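Local atomic coordinates of diphosphomevalonate decarboxylase, putative (Trypanosoma brucei, PDB entry 2HKE), a protein that probably catalyses the ATP-dependent decarboxylation of (R)-5-diphosphomevalonate to isopentenyl diphosphate, a step of the mevalonate pathway to isoprenoids and sterols. Residues A147-N159 with V170-I183. The protein carries 1 engineered substitution. Numbering follows the deposited sequence.
Sequences ACRSAFGGFVIWN and VATQFVDETHWPEI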
loop_
_atom_site.group_PDB
_atom_site.type_symbol
_atom_site.label_atom_id
_atom_site.label_comp_id
_atom_site.label_asym_id
_atom_site.label_seq_id
_atom_site.Cartn_x
_atom_site.Cartn_y
_atom_site.Cartn_z
ATOM N N ALA A 147 -6.850 0.703 -2.204
ATOM C CA ALA A 147 -7.499 1.251 -0.987
ATOM C C ALA A 147 -8.353 0.215 -0.303
ATOM O O ALA A 147 -8.531 0.234 0.921
ATOM C CB ALA A 147 -8.346 2.525 -1.295
ATOM N N CYS A 148 -8.941 -0.669 -1.079
ATOM C CA CYS A 148 -9.799 -1.656 -0.502
ATOM C C CYS A 148 -9.097 -2.585 0.505
ATOM O O CYS A 148 -9.766 -3.123 1.440
ATOM C CB CYS A 148 -10.517 -2.399 -1.636
ATOM S SG CYS A 148 -9.768 -3.893 -2.214
ATOM N N ARG A 149 -7.765 -2.697 0.443
ATOM C CA ARG A 149 -7.072 -3.581 1.362
ATOM C C ARG A 149 -6.651 -2.907 2.670
ATOM O O ARG A 149 -6.212 -3.586 3.583
ATOM C CB ARG A 149 -5.867 -4.227 0.696
ATOM C CG ARG A 149 -6.195 -5.070 -0.583
ATOM C CD ARG A 149 -4.918 -5.775 -1.042
ATOM N NE ARG A 149 -3.825 -4.788 -1.184
ATOM C CZ ARG A 149 -3.380 -4.262 -2.310
ATOM N NH1 ARG A 149 -3.847 -4.666 -3.486
ATOM N NH2 ARG A 149 -2.466 -3.306 -2.254
ATOM N N SER A 150 -6.769 -1.576 2.744
ATOM C CA SER A 150 -6.444 -0.851 3.957
ATOM C C SER A 150 -7.593 -0.876 5.006
ATOM O O SER A 150 -7.434 -0.296 6.116
ATOM C CB SER A 150 -5.939 0.545 3.621
ATOM O OG SER A 150 -4.573 0.508 3.244
ATOM N N ALA A 151 -8.707 -1.525 4.656
ATOM C CA ALA A 151 -9.903 -1.557 5.483
ATOM C C ALA A 151 -9.736 -2.402 6.732
ATOM O O ALA A 151 -10.496 -2.233 7.687
ATOM C CB ALA A 151 -11.165 -2.046 4.634
ATOM N N PHE A 152 -8.727 -3.271 6.748
ATOM C CA PHE A 152 -8.489 -4.208 7.811
ATOM C C PHE A 152 -7.035 -4.152 8.171
ATOM O O PHE A 152 -6.193 -3.864 7.299
ATOM C CB PHE A 152 -8.766 -5.622 7.362
ATOM C CG PHE A 152 -10.122 -5.820 6.826
ATOM C CD1 PHE A 152 -11.196 -5.931 7.698
ATOM C CD2 PHE A 152 -10.346 -5.903 5.464
ATOM C CE1 PHE A 152 -12.495 -6.094 7.187
ATOM C CE2 PHE A 152 -11.594 -6.052 4.955
ATOM C CZ PHE A 152 -12.680 -6.169 5.807
ATOM N N GLY A 153 -6.761 -4.465 9.436
ATOM C CA GLY A 153 -5.402 -4.695 9.927
ATOM C C GLY A 153 -4.880 -6.037 9.458
ATOM O O GLY A 153 -5.625 -6.885 8.957
ATOM N N GLY A 154 -3.588 -6.245 9.608
ATOM C CA GLY A 154 -3.021 -7.539 9.391
ATOM C C GLY A 154 -2.653 -7.869 7.974
ATOM O O GLY A 154 -2.157 -7.005 7.264
ATOM N N PHE A 155 -2.905 -9.117 7.581
ATOM C CA PHE A 155 -2.638 -9.611 6.216
ATOM C C PHE A 155 -4.006 -9.697 5.531
ATOM O O PHE A 155 -4.943 -10.319 6.038
ATOM C CB PHE A 155 -1.993 -10.957 6.236
ATOM C CG PHE A 155 -0.579 -10.968 6.724
ATOM C CD1 PHE A 155 -0.286 -10.783 8.049
ATOM C CD2 PHE A 155 0.465 -11.220 5.852
ATOM C CE1 PHE A 155 1.048 -10.846 8.491
ATOM C CE2 PHE A 155 1.788 -11.263 6.291
ATOM C CZ PHE A 155 2.051 -11.090 7.614
ATOM N N VAL A 156 -4.135 -9.050 4.385
ATOM C CA VAL A 156 -5.431 -8.817 3.761
ATOM C C VAL A 156 -5.397 -9.292 2.312
ATOM O O VAL A 156 -4.473 -8.933 1.567
ATOM C CB VAL A 156 -5.769 -7.300 3.827
ATOM C CG1 VAL A 156 -7.084 -6.968 3.155
ATOM C CG2 VAL A 156 -5.743 -6.837 5.314
ATOM N N ILE A 157 -6.401 -10.076 1.953
ATOM C CA ILE A 157 -6.622 -10.507 0.573
ATOM C C ILE A 157 -7.677 -9.652 -0.113
ATOM O O ILE A 157 -8.772 -9.499 0.381
ATOM C CB ILE A 157 -7.074 -11.953 0.534
ATOM C CG1 ILE A 157 -5.969 -12.874 1.068
ATOM C CG2 ILE A 157 -7.455 -12.368 -0.919
ATOM C CD1 ILE A 157 -6.501 -14.331 1.359
ATOM N N TRP A 158 -7.370 -9.136 -1.302
ATOM C CA TRP A 158 -8.396 -8.576 -2.135
ATOM C C TRP A 158 -8.853 -9.726 -3.024
ATOM O O TRP A 158 -8.079 -10.198 -3.895
ATOM C CB TRP A 158 -7.804 -7.425 -3.004
ATOM C CG TRP A 158 -8.775 -6.770 -3.907
ATOM C CD1 TRP A 158 -10.121 -7.021 -3.999
ATOM C CD2 TRP A 158 -8.486 -5.782 -4.903
ATOM N NE1 TRP A 158 -10.685 -6.235 -4.979
ATOM C CE2 TRP A 158 -9.710 -5.461 -5.541
ATOM C CE3 TRP A 158 -7.328 -5.111 -5.292
ATOM C CZ2 TRP A 158 -9.797 -4.529 -6.566
ATOM C CZ3 TRP A 158 -7.429 -4.174 -6.347
ATOM C CH2 TRP A 158 -8.671 -3.895 -6.936
ATOM N N ASN A 159 -10.055 -10.222 -2.747
ATOM C CA ASN A 159 -10.697 -11.252 -3.529
ATOM C C ASN A 159 -11.226 -10.655 -4.834
ATOM O O ASN A 159 -12.014 -9.730 -4.819
ATOM C CB ASN A 159 -11.837 -11.913 -2.717
ATOM C CG ASN A 159 -11.368 -12.422 -1.408
ATOM O OD1 ASN A 159 -10.732 -13.472 -1.338
ATOM N ND2 ASN A 159 -11.545 -11.621 -0.374
ATOM N N VAL A 170 -13.962 -7.796 -3.101
ATOM C CA VAL A 170 -13.852 -7.218 -1.774
ATOM C C VAL A 170 -12.650 -7.778 -1.050
ATOM O O VAL A 170 -12.211 -8.873 -1.356
ATOM C CB VAL A 170 -15.146 -7.523 -0.986
ATOM C CG1 VAL A 170 -15.231 -9.033 -0.724
ATOM C CG2 VAL A 170 -15.249 -6.662 0.332
ATOM N N ALA A 171 -12.126 -7.025 -0.074
ATOM C CA ALA A 171 -10.993 -7.474 0.691
ATOM C C ALA A 171 -11.513 -8.193 1.919
ATOM O O ALA A 171 -12.583 -7.837 2.431
ATOM C CB ALA A 171 -10.084 -6.339 1.136
ATOM N N THR A 172 -10.766 -9.202 2.353
ATOM C CA THR A 172 -11.051 -9.859 3.614
ATOM C C THR A 172 -9.764 -10.034 4.413
ATOM O O THR A 172 -8.662 -10.134 3.847
ATOM C CB THR A 172 -11.698 -11.229 3.388
ATOM O OG1 THR A 172 -10.866 -12.018 2.556
ATOM C CG2 THR A 172 -13.008 -11.102 2.702
ATOM N N GLN A 173 -9.877 -9.983 5.729
ATOM C CA GLN A 173 -8.709 -10.135 6.579
ATOM C C GLN A 173 -8.342 -11.595 6.591
ATOM O O GLN A 173 -9.177 -12.455 6.860
ATOM C CB GLN A 173 -8.985 -9.637 8.007
ATOM C CG GLN A 173 -7.785 -9.693 8.860
ATOM C CD GLN A 173 -8.112 -9.191 10.220
ATOM O OE1 GLN A 173 -8.818 -9.883 10.955
ATOM N NE2 GLN A 173 -7.695 -7.958 10.537
ATOM N N PHE A 174 -7.099 -11.915 6.257
ATOM C CA PHE A 174 -6.653 -13.268 6.290
ATOM C C PHE A 174 -6.256 -13.681 7.715
ATOM O O PHE A 174 -6.755 -14.704 8.230
ATOM C CB PHE A 174 -5.536 -13.512 5.304
ATOM C CG PHE A 174 -5.032 -14.920 5.288
ATOM C CD1 PHE A 174 -5.799 -15.958 4.785
ATOM C CD2 PHE A 174 -3.765 -15.197 5.747
ATOM C CE1 PHE A 174 -5.326 -17.267 4.781
ATOM C CE2 PHE A 174 -3.275 -16.479 5.727
ATOM C CZ PHE A 174 -4.055 -17.515 5.251
ATOM N N VAL A 175 -5.349 -12.919 8.292
ATOM C CA VAL A 175 -5.039 -12.949 9.690
ATOM C C VAL A 175 -4.848 -11.562 10.179
ATOM O O VAL A 175 -4.489 -10.641 9.406
ATOM C CB VAL A 175 -3.767 -13.785 10.029
ATOM C CG1 VAL A 175 -3.967 -15.255 9.630
ATOM C CG2 VAL A 175 -2.469 -13.207 9.394
ATOM N N ASP A 176 -5.065 -11.372 11.487
ATOM C CA ASP A 176 -4.934 -10.020 12.013
ATOM C C ASP A 176 -3.518 -9.737 12.456
ATOM O O ASP A 176 -2.606 -10.540 12.287
ATOM C CB ASP A 176 -5.979 -9.724 13.111
ATOM C CG ASP A 176 -5.742 -10.504 14.394
ATOM O OD1 ASP A 176 -4.602 -10.953 14.658
ATOM O OD2 ASP A 176 -6.733 -10.653 15.173
ATOM N N GLU A 177 -3.333 -8.545 12.969
ATOM C CA GLU A 177 -2.026 -8.047 13.371
ATOM C C GLU A 177 -1.409 -8.823 14.514
ATOM O O GLU A 177 -0.236 -8.685 14.777
ATOM C CB GLU A 177 -2.121 -6.562 13.720
ATOM C CG GLU A 177 -2.937 -6.163 14.960
ATOM C CD GLU A 177 -4.439 -6.053 14.727
ATOM O OE1 GLU A 177 -4.936 -6.425 13.654
ATOM O OE2 GLU A 177 -5.163 -5.571 15.629
ATOM N N THR A 178 -2.206 -9.555 15.273
ATOM C CA THR A 178 -1.659 -10.358 16.346
ATOM C C THR A 178 -1.074 -11.694 15.918
ATOM O O THR A 178 -0.404 -12.353 16.710
ATOM C CB THR A 178 -2.732 -10.642 17.451
ATOM O OG1 THR A 178 -3.693 -11.535 16.934
ATOM C CG2 THR A 178 -3.399 -9.412 17.895
ATOM N N HIS A 179 -1.291 -12.117 14.672
ATOM C CA HIS A 179 -0.921 -13.461 14.259
ATOM C C HIS A 179 0.599 -13.631 14.235
ATOM O O HIS A 179 1.124 -14.599 14.743
ATOM C CB HIS A 179 -1.557 -13.826 12.912
ATOM C CG HIS A 179 -1.128 -15.159 12.385
ATOM N ND1 HIS A 179 -1.563 -16.355 12.925
ATOM C CD2 HIS A 179 -0.291 -15.485 11.368
ATOM C CE1 HIS A 179 -1.013 -17.357 12.258
ATOM N NE2 HIS A 179 -0.219 -16.853 11.321
ATOM N N TRP A 180 1.314 -12.680 13.660
ATOM C CA TRP A 180 2.751 -12.827 13.413
ATOM C C TRP A 180 3.459 -11.558 13.811
ATOM O O TRP A 180 3.907 -10.796 12.947
ATOM C CB TRP A 180 2.968 -13.121 11.914
ATOM C CG TRP A 180 4.296 -13.734 11.515
ATOM C CD1 TRP A 180 5.391 -13.922 12.294
ATOM C CD2 TRP A 180 4.674 -14.138 10.196
ATOM N NE1 TRP A 180 6.404 -14.485 11.573
ATOM C CE2 TRP A 180 5.990 -14.630 10.277
ATOM C CE3 TRP A 180 4.007 -14.180 8.971
ATOM C CZ2 TRP A 180 6.654 -15.145 9.178
ATOM C CZ3 TRP A 180 4.650 -14.690 7.880
ATOM C CH2 TRP A 180 5.950 -15.189 7.983
ATOM N N PRO A 181 3.513 -11.266 15.120
ATOM C CA PRO A 181 4.050 -9.984 15.574
ATOM C C PRO A 181 5.535 -9.792 15.272
ATOM O O PRO A 181 6.023 -8.677 15.312
ATOM C CB PRO A 181 3.857 -10.030 17.110
ATOM C CG PRO A 181 3.561 -11.423 17.463
ATOM C CD PRO A 181 3.026 -12.106 16.229
ATOM N N GLU A 182 6.253 -10.884 14.998
ATOM C CA GLU A 182 7.662 -10.787 14.657
ATOM C C GLU A 182 7.938 -10.113 13.316
ATOM O O GLU A 182 8.983 -9.497 13.128
ATOM C CB GLU A 182 8.310 -12.135 14.650
ATOM C CG GLU A 182 8.293 -12.794 15.979
ATOM C CD GLU A 182 7.029 -13.643 16.268
ATOM O OE1 GLU A 182 5.978 -13.621 15.550
ATOM O OE2 GLU A 182 7.110 -14.368 17.284
ATOM N N ILE A 183 7.017 -10.237 12.391
ATOM C CA ILE A 183 7.282 -9.717 11.027
ATOM C C ILE A 183 7.185 -8.195 11.034
ATOM O O ILE A 183 6.294 -7.542 11.664
ATOM C CB ILE A 183 6.456 -10.524 9.949
ATOM C CG1 ILE A 183 7.074 -10.350 8.527
ATOM C CG2 ILE A 183 5.042 -10.190 10.078
ATOM C CD1 ILE A 183 6.598 -11.351 7.548
#
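Gln173 leaves the backbone with CG trans to N (chi1 -176°) and stays extended at chi2, which carries its amide across to Gly153, where NE2 donates to the carbonyl O at 2.8 Å from above the carbonyl plane. Its CB packs on Phe152 CB (4.1 Å), and its backbone N lies over one face of that ring, with Ala151 CB on the other. Asn159 CG lies anti to its carbonyl carbon (chi1 -54°), and the amide turns to the partner strand, where ND2 bonds Thr172 OG1 at 3.0 Å, in the amide plane. Val170 O accepts from both Asn159 N and ND2, which reach it from opposite faces of the carbonyl plane. Strands 155-159 and 170-175 form an antiparallel beta hairpin, Ile157 and Thr172 exchanging both backbone bonds. A classic bulge sets Phe174 and Val175 against Phe155, whose O takes a 2.7 Å bond from Phe174 N. The side chains of Val175 and Phe155 run side by side, while Phe155 CZ meets Trp180 CE3 and Ile183 CG2. Strand 36-40 pairs with 155-159, making the hairpin part of the large mixed sheet; helix 213-234 packs against Phe155, Ile157 and Phe174, and helix 136-143 touches Cys148, Trp158 and Val170.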